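Local coordinates for hypothetical protein Atu0492 (Agrobacterium tumefaciens, PDB 2GMY) that is of unknown function but probably serves in antioxidant defence as an AhpD-like member of the carboxymuconolactone decarboxylase family, at residues I35-S43 and V52-D62; E83-A94 and A107-F115. One frame throughout, in Å; residues are numbered along the deposited sequence.

Contact 1 of 2, residues I35-S43 and V52-D62; sequences IHLIKLRAS and VDMHVKESRHD
Lys39 lies across the ring of His55. Its CB sits 3.6 Å from the ring centroid, over the face, in a CH-pi contact. Its extended chain brings CD to 3.4 Å from His55 CE1. Leu40 CD1 meets one methyl from each valine, Val52 CG1 at 4.0 Å and Val56 CG2 at 3.9 Å. Ser43 CB packs on Val52 CG2. Here Leu40, Ser43, Val52 and His55 are buried and tightly packed. The outer side is held partly through waters: Asp62 is exposed, His36 and Glu58 partly so. With CG beside the backbone N (chi1 -67°), the His36 ring lies with one face over Ser59 CA. In the ring plane, NE2 gives Asp62 OD2 a nearly straight hydrogen bond of 2.6 Å (173°), on the anti side, tilted out of the carboxylate plane. One water joins His36 ND1 to Glu58 OE1, another Lys39 NZ to Glu58 OE2. Lys39 NZ also forms a salt bridge with Glu22. The helices are roughly antiparallel (152°). The CXXC motif spans the turn between them and the start of the second; His55 matches the histidine of the AhpD-like CXXCXXXH signature. Helix 117-139 touches Ser43 and His55, helix 66-70 Val56 and Ser59, and Val74 of a second subunit Val52.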
loop_
_atom_site.group_PDB
_atom_site.type_symbol
_atom_site.label_atom_id
_atom_site.label_comp_id
_atom_site.label_asym_id
_atom_site.label_seq_id
_atom_site.Cartn_x
_atom_site.Cartn_y
_atom_site.Cartn_z
ATOM N N ILE A 35 -22.101 0.192 -19.309
ATOM C CA ILE A 35 -20.936 0.758 -19.981
ATOM C C ILE A 35 -20.529 2.072 -19.296
ATOM O O ILE A 35 -19.349 2.282 -18.990
ATOM C CB ILE A 35 -21.179 0.939 -21.498
ATOM C CG1 ILE A 35 -21.415 -0.428 -22.149
ATOM C CG2 ILE A 35 -19.977 1.647 -22.143
ATOM C CD1 ILE A 35 -21.763 -0.343 -23.649
ATOM N N HIS A 36 -21.507 2.938 -19.028
ATOM C CA HIS A 36 -21.239 4.186 -18.301
ATOM C C HIS A 36 -20.602 3.935 -16.938
ATOM O O HIS A 36 -19.632 4.590 -16.558
ATOM C CB HIS A 36 -22.529 4.970 -18.082
ATOM C CG HIS A 36 -23.138 5.484 -19.343
ATOM N ND1 HIS A 36 -22.385 6.044 -20.351
ATOM C CD2 HIS A 36 -24.428 5.547 -19.750
ATOM C CE1 HIS A 36 -23.187 6.427 -21.332
ATOM N NE2 HIS A 36 -24.430 6.133 -20.992
ATOM N N LEU A 37 -21.169 2.991 -16.207
ATOM C CA LEU A 37 -20.684 2.635 -14.874
ATOM C C LEU A 37 -19.237 2.152 -14.919
ATOM O O LEU A 37 -18.403 2.564 -14.104
ATOM C CB LEU A 37 -21.595 1.544 -14.307
ATOM C CG LEU A 37 -21.276 1.034 -12.905
ATOM C CD1 LEU A 37 -22.549 0.496 -12.287
ATOM C CD2 LEU A 37 -20.149 -0.021 -12.914
ATOM N N ILE A 38 -18.952 1.238 -15.842
ATOM C CA ILE A 38 -17.591 0.713 -15.998
ATOM C C ILE A 38 -16.606 1.849 -16.287
ATOM O O ILE A 38 -15.535 1.935 -15.658
ATOM C CB ILE A 38 -17.535 -0.338 -17.136
ATOM C CG1 ILE A 38 -18.229 -1.626 -16.708
ATOM C CG2 ILE A 38 -16.086 -0.577 -17.568
ATOM C CD1 ILE A 38 -18.628 -2.517 -17.904
ATOM N N LYS A 39 -16.963 2.717 -17.233
ATOM C CA LYS A 39 -16.049 3.783 -17.653
ATOM C C LYS A 39 -15.829 4.809 -16.557
ATOM O O LYS A 39 -14.696 5.236 -16.314
ATOM C CB LYS A 39 -16.557 4.475 -18.914
ATOM C CG LYS A 39 -16.425 3.608 -20.160
ATOM C CD LYS A 39 -17.081 4.309 -21.339
ATOM C CE LYS A 39 -16.785 3.581 -22.616
ATOM N NZ LYS A 39 -17.015 4.500 -23.761
ATOM N N LEU A 40 -16.908 5.201 -15.883
ATOM C CA LEU A 40 -16.803 6.238 -14.856
ATOM C C LEU A 40 -16.029 5.708 -13.657
ATOM O O LEU A 40 -15.087 6.353 -13.178
ATOM C CB LEU A 40 -18.191 6.748 -14.447
ATOM C CG LEU A 40 -18.219 7.822 -13.349
ATOM C CD1 LEU A 40 -17.357 9.037 -13.708
ATOM C CD2 LEU A 40 -19.652 8.228 -13.105
ATOM N N ARG A 41 -16.392 4.521 -13.191
ATOM C CA ARG A 41 -15.727 3.983 -11.992
ATOM C C ARG A 41 -14.232 3.736 -12.201
ATOM O O ARG A 41 -13.411 4.162 -11.371
ATOM C CB ARG A 41 -16.422 2.715 -11.479
ATOM C CG ARG A 41 -15.754 2.105 -10.245
ATOM C CD ARG A 41 -15.719 3.049 -9.042
ATOM N NE ARG A 41 -14.909 2.423 -7.994
ATOM C CZ ARG A 41 -14.460 3.055 -6.917
ATOM N NH1 ARG A 41 -14.764 4.343 -6.710
ATOM N NH2 ARG A 41 -13.713 2.389 -6.039
ATOM N N ALA A 42 -13.866 3.091 -13.315
ATOM C CA ALA A 42 -12.450 2.820 -13.586
ATOM C C ALA A 42 -11.669 4.126 -13.704
ATOM O O ALA A 42 -10.542 4.240 -13.209
ATOM C CB ALA A 42 -12.286 1.954 -14.836
ATOM N N SER A 43 -12.282 5.116 -14.358
ATOM C CA SER A 43 -11.628 6.419 -14.510
ATOM C C SER A 43 -11.364 7.109 -13.166
ATOM O O SER A 43 -10.304 7.715 -12.972
ATOM C CB SER A 43 -12.448 7.323 -15.433
ATOM O OG SER A 43 -12.527 6.746 -16.727
ATOM N N VAL A 52 -13.040 11.068 -16.501
ATOM C CA VAL A 52 -14.157 11.310 -15.580
ATOM C C VAL A 52 -15.065 12.413 -16.123
ATOM O O VAL A 52 -16.276 12.264 -16.159
ATOM C CB VAL A 52 -13.689 11.639 -14.142
ATOM C CG1 VAL A 52 -14.862 12.130 -13.282
ATOM C CG2 VAL A 52 -13.037 10.403 -13.504
ATOM N N ASP A 53 -14.464 13.502 -16.582
ATOM C CA ASP A 53 -15.248 14.613 -17.126
ATOM C C ASP A 53 -16.148 14.128 -18.258
ATOM O O ASP A 53 -17.345 14.433 -18.283
ATOM C CB ASP A 53 -14.345 15.730 -17.635
ATOM C CG ASP A 53 -15.135 16.964 -18.063
ATOM O OD1 ASP A 53 -15.810 17.552 -17.193
ATOM O OD2 ASP A 53 -15.057 17.338 -19.255
ATOM N N MET A 54 -15.562 13.362 -19.176
ATOM C CA MET A 54 -16.282 12.811 -20.320
ATOM C C MET A 54 -17.422 11.896 -19.887
ATOM O O MET A 54 -18.552 11.991 -20.387
ATOM C CB MET A 54 -15.307 12.032 -21.204
ATOM C CG MET A 54 -15.880 11.561 -22.540
ATOM S SD MET A 54 -14.672 10.629 -23.547
ATOM C CE MET A 54 -13.352 11.802 -23.668
ATOM N N HIS A 55 -17.130 11.004 -18.949
ATOM C CA HIS A 55 -18.108 9.970 -18.610
ATOM C C HIS A 55 -19.194 10.438 -17.659
ATOM O O HIS A 55 -20.291 9.886 -17.665
ATOM C CB HIS A 55 -17.398 8.687 -18.169
ATOM C CG HIS A 55 -16.467 8.169 -19.217
ATOM N ND1 HIS A 55 -16.885 7.934 -20.509
ATOM C CD2 HIS A 55 -15.147 7.879 -19.188
ATOM C CE1 HIS A 55 -15.861 7.516 -21.230
ATOM N NE2 HIS A 55 -14.797 7.468 -20.452
ATOM N N VAL A 56 -18.895 11.459 -16.859
ATOM C CA VAL A 56 -19.920 12.163 -16.088
ATOM C C VAL A 56 -20.965 12.717 -17.084
ATOM O O VAL A 56 -22.175 12.499 -16.926
ATOM C CB VAL A 56 -19.304 13.305 -15.257
ATOM C CG1 VAL A 56 -20.388 14.298 -14.809
ATOM C CG2 VAL A 56 -18.564 12.744 -14.036
ATOM N N LYS A 57 -20.479 13.391 -18.120
ATOM C CA LYS A 57 -21.363 14.032 -19.110
ATOM C C LYS A 57 -22.165 12.998 -19.890
ATOM O O LYS A 57 -23.369 13.182 -20.118
ATOM C CB LYS A 57 -20.555 14.935 -20.041
ATOM C CG LYS A 57 -20.098 16.221 -19.347
ATOM C CD LYS A 57 -18.981 16.918 -20.105
ATOM C CE LYS A 57 -18.550 18.178 -19.389
ATOM N NZ LYS A 57 -17.358 18.814 -20.039
ATOM N N GLU A 58 -21.516 11.904 -20.283
ATOM C CA GLU A 58 -22.235 10.821 -20.985
ATOM C C GLU A 58 -23.317 10.169 -20.126
ATOM O O GLU A 58 -24.421 9.893 -20.614
ATOM C CB GLU A 58 -21.281 9.753 -21.507
ATOM C CG GLU A 58 -20.343 10.255 -22.589
ATOM C CD GLU A 58 -19.170 9.325 -22.791
ATOM O OE1 GLU A 58 -18.776 8.642 -21.815
ATOM O OE2 GLU A 58 -18.631 9.277 -23.917
ATOM N N SER A 59 -22.998 9.910 -18.855
ATOM C CA SER A 59 -23.959 9.330 -17.909
ATOM C C SER A 59 -25.156 10.259 -17.734
ATOM O O SER A 59 -26.302 9.819 -17.750
ATOM C CB SER A 59 -23.294 9.076 -16.552
ATOM O OG SER A 59 -22.241 8.145 -16.690
ATOM N N ARG A 60 -24.866 11.544 -17.585
ATOM C CA ARG A 60 -25.909 12.551 -17.394
ATOM C C ARG A 60 -26.824 12.588 -18.618
ATOM O O ARG A 60 -28.053 12.679 -18.495
ATOM C CB ARG A 60 -25.296 13.924 -17.148
ATOM C CG ARG A 60 -26.350 15.029 -16.947
ATOM C CD ARG A 60 -25.683 16.347 -16.633
ATOM N NE ARG A 60 -24.952 16.289 -15.366
ATOM C CZ ARG A 60 -23.667 16.599 -15.194
ATOM N NH1 ARG A 60 -22.915 17.030 -16.200
ATOM N NH2 ARG A 60 -23.137 16.484 -13.985
ATOM N N HIS A 61 -26.216 12.514 -19.792
ATOM C CA HIS A 61 -26.979 12.573 -21.029
ATOM C C HIS A 61 -27.982 11.423 -21.160
ATOM O O HIS A 61 -29.088 11.610 -21.696
ATOM C CB HIS A 61 -26.045 12.576 -22.218
ATOM C CG HIS A 61 -26.757 12.775 -23.514
ATOM N ND1 HIS A 61 -27.377 13.963 -23.834
ATOM C CD2 HIS A 61 -27.008 11.925 -24.536
ATOM C CE1 HIS A 61 -27.939 13.851 -25.026
ATOM N NE2 HIS A 61 -27.737 12.623 -25.470
ATOM N N ASP A 62 -27.593 10.240 -20.684
ATOM C CA ASP A 62 -28.464 9.063 -20.737
ATOM C C ASP A 62 -29.437 8.976 -19.563
ATOM O O ASP A 62 -30.087 7.947 -19.366
ATOM C CB ASP A 62 -27.645 7.774 -20.909
ATOM C CG ASP A 62 -27.260 7.520 -22.358
ATOM O OD1 ASP A 62 -27.791 8.214 -23.261
ATOM O OD2 ASP A 62 -26.435 6.619 -22.615
HETATM O O HOH W 1 -19.796 6.436 -20.814
HETATM O O HOH W 2 -17.042 7.187 -24.245
#

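Contact 2 of 2, residues E83-A94 and A107-F115; sequences EQERALLGWVDA and AFETLRAHF
Leu111 presses its CD2 methyl onto the face of the Trp91 indole. The methyl is 3.5 Å from the centroid of the five-membered ring and nearly on its normal. CD1, the other branch, turns to Trp91 CB and the Ala87 carbonyl. Phe108 lies beside the six-membered ring, pointing the same way, with CD1 3.6 Å from Trp91 CH2. The ring planes are 52° apart, an oblique pairing. Small residues let the backbones come close, with Ala87 CA 4.9 Å from Leu111 CA. Ala107 CB touches Ala94 CB at 4.2 Å. Ala87 CB reaches His114 CD2 at 3.5 Å. At the far end one face of the His114 ring rests on Gln84 CA. The Gln84 chain is extended, its CG anti to the backbone N (chi1 -177°). NE2 thereby comes to the Phe115 ring and makes a weak, bent hydrogen bond of 3.5 Å to His114 O. One water donates to both Ala87 O and Ala107 O.

Further out, Trp91 NE1 is hydrogen-bonded to Thr124, which probably helps hold the indole against Leu111. Thr110 OG1 bonds to Asp106 O while its CG2 packs on Ala87. This is plain structural packing in an all-helical chain: helices 83-96 and 105-114 pair roughly antiparallel, at 142°. Helix 117-139 lies against Leu88, Trp91, Leu111 and Phe115, and helix 32-45 against Gln84 and Leu88. Gly139 of a third subunit packs on Trp91.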
loop_
_atom_site.group_PDB
_atom_site.type_symbol
_atom_site.label_atom_id
_atom_site.label_comp_id
_atom_site.label_asym_id
_atom_site.label_seq_id
_atom_site.Cartn_x
_atom_site.Cartn_y
_atom_site.Cartn_z
ATOM N N GLU A 83 -28.272 -4.181 -6.501
ATOM C CA GLU A 83 -27.373 -5.297 -6.209
ATOM C C GLU A 83 -26.571 -5.696 -7.454
ATOM O O GLU A 83 -25.387 -6.003 -7.362
ATOM C CB GLU A 83 -28.121 -6.497 -5.617
ATOM C CG GLU A 83 -28.628 -6.224 -4.190
ATOM C CD GLU A 83 -27.528 -5.721 -3.240
ATOM O OE1 GLU A 83 -26.480 -6.398 -3.115
ATOM O OE2 GLU A 83 -27.711 -4.647 -2.606
ATOM N N GLN A 84 -27.215 -5.645 -8.613
ATOM C CA GLN A 84 -26.526 -5.929 -9.868
ATOM C C GLN A 84 -25.407 -4.915 -10.123
ATOM O O GLN A 84 -24.293 -5.301 -10.476
ATOM C CB GLN A 84 -27.502 -5.898 -11.033
ATOM C CG GLN A 84 -26.856 -6.251 -12.356
ATOM C CD GLN A 84 -27.867 -6.366 -13.477
ATOM O OE1 GLN A 84 -28.838 -5.608 -13.534
ATOM N NE2 GLN A 84 -27.620 -7.297 -14.406
ATOM N N GLU A 85 -25.712 -3.628 -9.955
ATOM C CA GLU A 85 -24.679 -2.579 -10.101
ATOM C C GLU A 85 -23.531 -2.789 -9.111
ATOM O O GLU A 85 -22.348 -2.625 -9.471
ATOM C CB GLU A 85 -25.272 -1.182 -9.916
ATOM C CG GLU A 85 -26.164 -0.788 -11.073
ATOM C CD GLU A 85 -26.903 0.524 -10.855
ATOM O OE1 GLU A 85 -27.283 0.829 -9.703
ATOM O OE2 GLU A 85 -27.113 1.244 -11.851
ATOM N N ARG A 86 -23.864 -3.144 -7.870
ATOM C CA ARG A 86 -22.820 -3.436 -6.884
ATOM C C ARG A 86 -21.925 -4.594 -7.286
ATOM O O ARG A 86 -20.714 -4.563 -7.052
ATOM C CB ARG A 86 -23.396 -3.700 -5.491
ATOM C CG ARG A 86 -24.056 -2.487 -4.906
ATOM C CD ARG A 86 -24.587 -2.777 -3.505
ATOM N NE ARG A 86 -23.502 -2.893 -2.526
ATOM C CZ ARG A 86 -22.853 -1.857 -1.994
ATOM N NH1 ARG A 86 -23.176 -0.607 -2.323
ATOM N NH2 ARG A 86 -21.866 -2.076 -1.131
ATOM N N ALA A 87 -22.523 -5.618 -7.892
ATOM C CA ALA A 87 -21.768 -6.773 -8.350
ATOM C C ALA A 87 -20.790 -6.325 -9.431
ATOM O O ALA A 87 -19.616 -6.686 -9.426
ATOM C CB ALA A 87 -22.715 -7.815 -8.889
ATOM N N LEU A 88 -21.278 -5.510 -10.355
ATOM C CA LEU A 88 -20.440 -5.000 -11.428
ATOM C C LEU A 88 -19.324 -4.102 -10.877
ATOM O O LEU A 88 -18.167 -4.270 -11.235
ATOM C CB LEU A 88 -21.303 -4.239 -12.440
ATOM C CG LEU A 88 -20.606 -3.626 -13.656
ATOM C CD1 LEU A 88 -19.715 -4.636 -14.382
ATOM C CD2 LEU A 88 -21.649 -3.023 -14.607
ATOM N N LEU A 89 -19.677 -3.176 -9.985
ATOM C CA LEU A 89 -18.690 -2.262 -9.373
ATOM C C LEU A 89 -17.561 -3.026 -8.669
ATOM O O LEU A 89 -16.383 -2.675 -8.798
ATOM C CB LEU A 89 -19.383 -1.305 -8.401
ATOM C CG LEU A 89 -20.162 -0.183 -9.087
ATOM C CD1 LEU A 89 -21.250 0.378 -8.180
ATOM C CD2 LEU A 89 -19.218 0.926 -9.578
ATOM N N GLY A 90 -17.914 -4.084 -7.941
ATOM C CA GLY A 90 -16.894 -4.920 -7.279
ATOM C C GLY A 90 -15.879 -5.475 -8.268
ATOM O O GLY A 90 -14.663 -5.540 -7.983
ATOM N N TRP A 91 -16.371 -5.855 -9.449
ATOM C CA TRP A 91 -15.513 -6.422 -10.483
ATOM C C TRP A 91 -14.704 -5.332 -11.173
ATOM O O TRP A 91 -13.502 -5.511 -11.442
ATOM C CB TRP A 91 -16.358 -7.173 -11.498
ATOM C CG TRP A 91 -15.596 -7.998 -12.484
ATOM C CD1 TRP A 91 -15.594 -7.847 -13.849
ATOM C CD2 TRP A 91 -14.752 -9.131 -12.211
ATOM N NE1 TRP A 91 -14.812 -8.810 -14.437
ATOM C CE2 TRP A 91 -14.280 -9.609 -13.461
ATOM C CE3 TRP A 91 -14.353 -9.786 -11.044
ATOM C CZ2 TRP A 91 -13.419 -10.712 -13.568
ATOM C CZ3 TRP A 91 -13.497 -10.897 -11.153
ATOM C CH2 TRP A 91 -13.051 -11.343 -12.410
ATOM N N VAL A 92 -15.347 -4.204 -11.469
ATOM C CA VAL A 92 -14.591 -3.072 -12.010
ATOM C C VAL A 92 -13.413 -2.721 -11.094
ATOM O O VAL A 92 -12.281 -2.551 -11.560
ATOM C CB VAL A 92 -15.490 -1.850 -12.252
ATOM C CG1 VAL A 92 -14.660 -0.622 -12.635
ATOM C CG2 VAL A 92 -16.504 -2.166 -13.337
ATOM N N ASP A 93 -13.683 -2.621 -9.795
ATOM C CA ASP A 93 -12.628 -2.318 -8.831
ATOM C C ASP A 93 -11.526 -3.392 -8.832
ATOM O O ASP A 93 -10.333 -3.062 -8.948
ATOM C CB ASP A 93 -13.237 -2.187 -7.436
ATOM C CG ASP A 93 -14.021 -0.896 -7.262
ATOM O OD1 ASP A 93 -14.335 -0.232 -8.272
ATOM O OD2 ASP A 93 -14.321 -0.551 -6.098
ATOM N N ALA A 94 -11.920 -4.661 -8.722
ATOM C CA ALA A 94 -10.941 -5.756 -8.596
ATOM C C ALA A 94 -10.043 -5.859 -9.825
ATOM O O ALA A 94 -8.824 -6.073 -9.721
ATOM C CB ALA A 94 -11.658 -7.096 -8.339
ATOM N N ALA A 107 -15.384 -11.645 -5.542
ATOM C CA ALA A 107 -15.785 -10.655 -6.544
ATOM C C ALA A 107 -16.308 -11.305 -7.836
ATOM O O ALA A 107 -17.300 -10.846 -8.422
ATOM C CB ALA A 107 -14.625 -9.710 -6.851
ATOM N N PHE A 108 -15.657 -12.380 -8.271
ATOM C CA PHE A 108 -16.097 -13.061 -9.479
ATOM C C PHE A 108 -17.438 -13.776 -9.253
ATOM O O PHE A 108 -18.320 -13.740 -10.120
ATOM C CB PHE A 108 -15.037 -14.051 -9.964
ATOM C CG PHE A 108 -15.412 -14.730 -11.242
ATOM C CD1 PHE A 108 -15.500 -14.007 -12.427
ATOM C CD2 PHE A 108 -15.736 -16.088 -11.253
ATOM C CE1 PHE A 108 -15.872 -14.626 -13.622
ATOM C CE2 PHE A 108 -16.099 -16.722 -12.443
ATOM C CZ PHE A 108 -16.184 -15.987 -13.628
ATOM N N GLU A 109 -17.589 -14.415 -8.088
ATOM C CA GLU A 109 -18.823 -15.140 -7.753
ATOM C C GLU A 109 -20.039 -14.203 -7.741
ATOM O O GLU A 109 -21.117 -14.532 -8.252
ATOM C CB GLU A 109 -18.678 -15.827 -6.386
ATOM C CG GLU A 109 -19.891 -16.641 -5.978
ATOM C CD GLU A 109 -19.790 -17.229 -4.578
ATOM O OE1 GLU A 109 -18.995 -16.725 -3.745
ATOM O OE2 GLU A 109 -20.536 -18.189 -4.304
ATOM N N THR A 110 -19.859 -13.040 -7.127
ATOM C CA THR A 110 -20.923 -12.046 -7.043
ATOM C C THR A 110 -21.288 -11.545 -8.444
ATOM O O THR A 110 -22.464 -11.376 -8.776
ATOM C CB THR A 110 -20.475 -10.910 -6.113
ATOM O OG1 THR A 110 -20.208 -11.465 -4.812
ATOM C CG2 THR A 110 -21.524 -9.826 -6.004
ATOM N N LEU A 111 -20.276 -11.334 -9.281
ATOM C CA LEU A 111 -20.519 -10.939 -10.668
ATOM C C LEU A 111 -21.320 -12.008 -11.416
ATOM O O LEU A 111 -22.300 -11.695 -12.110
ATOM C CB LEU A 111 -19.190 -10.651 -11.371
ATOM C CG LEU A 111 -19.316 -10.155 -12.820
ATOM C CD1 LEU A 111 -19.746 -8.700 -12.885
ATOM C CD2 LEU A 111 -18.009 -10.388 -13.568
ATOM N N ARG A 112 -20.911 -13.262 -11.232
ATOM C CA ARG A 112 -21.552 -14.404 -11.894
ATOM C C ARG A 112 -23.013 -14.542 -11.514
ATOM O O ARG A 112 -23.816 -15.057 -12.293
ATOM C CB ARG A 112 -20.837 -15.693 -11.520
ATOM C CG ARG A 112 -19.809 -16.121 -12.498
ATOM C CD ARG A 112 -19.170 -17.430 -12.034
ATOM N NE ARG A 112 -19.954 -18.611 -12.383
ATOM C CZ ARG A 112 -20.462 -19.486 -11.514
ATOM N NH1 ARG A 112 -20.300 -19.312 -10.196
ATOM N NH2 ARG A 112 -21.159 -20.527 -11.974
ATOM N N ALA A 113 -23.350 -14.112 -10.303
ATOM C CA ALA A 113 -24.734 -14.155 -9.848
ATOM C C ALA A 113 -25.665 -13.379 -10.796
ATOM O O ALA A 113 -26.808 -13.782 -11.036
ATOM C CB ALA A 113 -24.830 -13.635 -8.431
ATOM N N HIS A 114 -25.140 -12.315 -11.405
ATOM C CA HIS A 114 -25.962 -11.333 -12.126
ATOM C C HIS A 114 -25.743 -11.266 -13.627
ATOM O O HIS A 114 -26.484 -10.575 -14.322
ATOM C CB HIS A 114 -25.709 -9.944 -11.551
ATOM C CG HIS A 114 -26.181 -9.796 -10.145
ATOM N ND1 HIS A 114 -27.481 -9.475 -9.835
ATOM C CD2 HIS A 114 -25.535 -9.956 -8.966
ATOM C CE1 HIS A 114 -27.615 -9.432 -8.521
ATOM N NE2 HIS A 114 -26.451 -9.720 -7.971
ATOM N N PHE A 115 -24.697 -11.934 -14.117
ATOM C CA PHE A 115 -24.329 -11.833 -15.526
ATOM C C PHE A 115 -23.965 -13.188 -16.103
ATOM O O PHE A 115 -23.354 -14.018 -15.429
ATOM C CB PHE A 115 -23.135 -10.870 -15.700
ATOM C CG PHE A 115 -23.455 -9.437 -15.353
ATOM C CD1 PHE A 115 -24.117 -8.619 -16.262
ATOM C CD2 PHE A 115 -23.122 -8.923 -14.098
ATOM C CE1 PHE A 115 -24.412 -7.299 -15.941
ATOM C CE2 PHE A 115 -23.418 -7.598 -13.766
ATOM C CZ PHE A 115 -24.061 -6.793 -14.681
HETATM O O HOH W 3 -18.216 -8.363 -7.699
#

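How the contacts relate
Contact 1 is a buried pairing near the middle of the chain. Contact 2 lies farther out and is partly buried; its centre is about 18 Å from that of contact 1. They share no helix, but helix 32-45 of contact 1 packs on helix 83-96 of contact 2. Leu37 CD2 meets Leu89 CD2 at 3.6 Å, and Arg41 NE forms a salt bridge of 2.7 Å with Asp93 OD1. Helix 117-139 touches both contacts. The chemistry differs. Contact 1 combines aliphatic packing with histidines, carboxylates and waters near the CXXC motif. Contact 2 relies mainly on aromatic and aliphatic packing, with one weak side-chain bond and one bridging water.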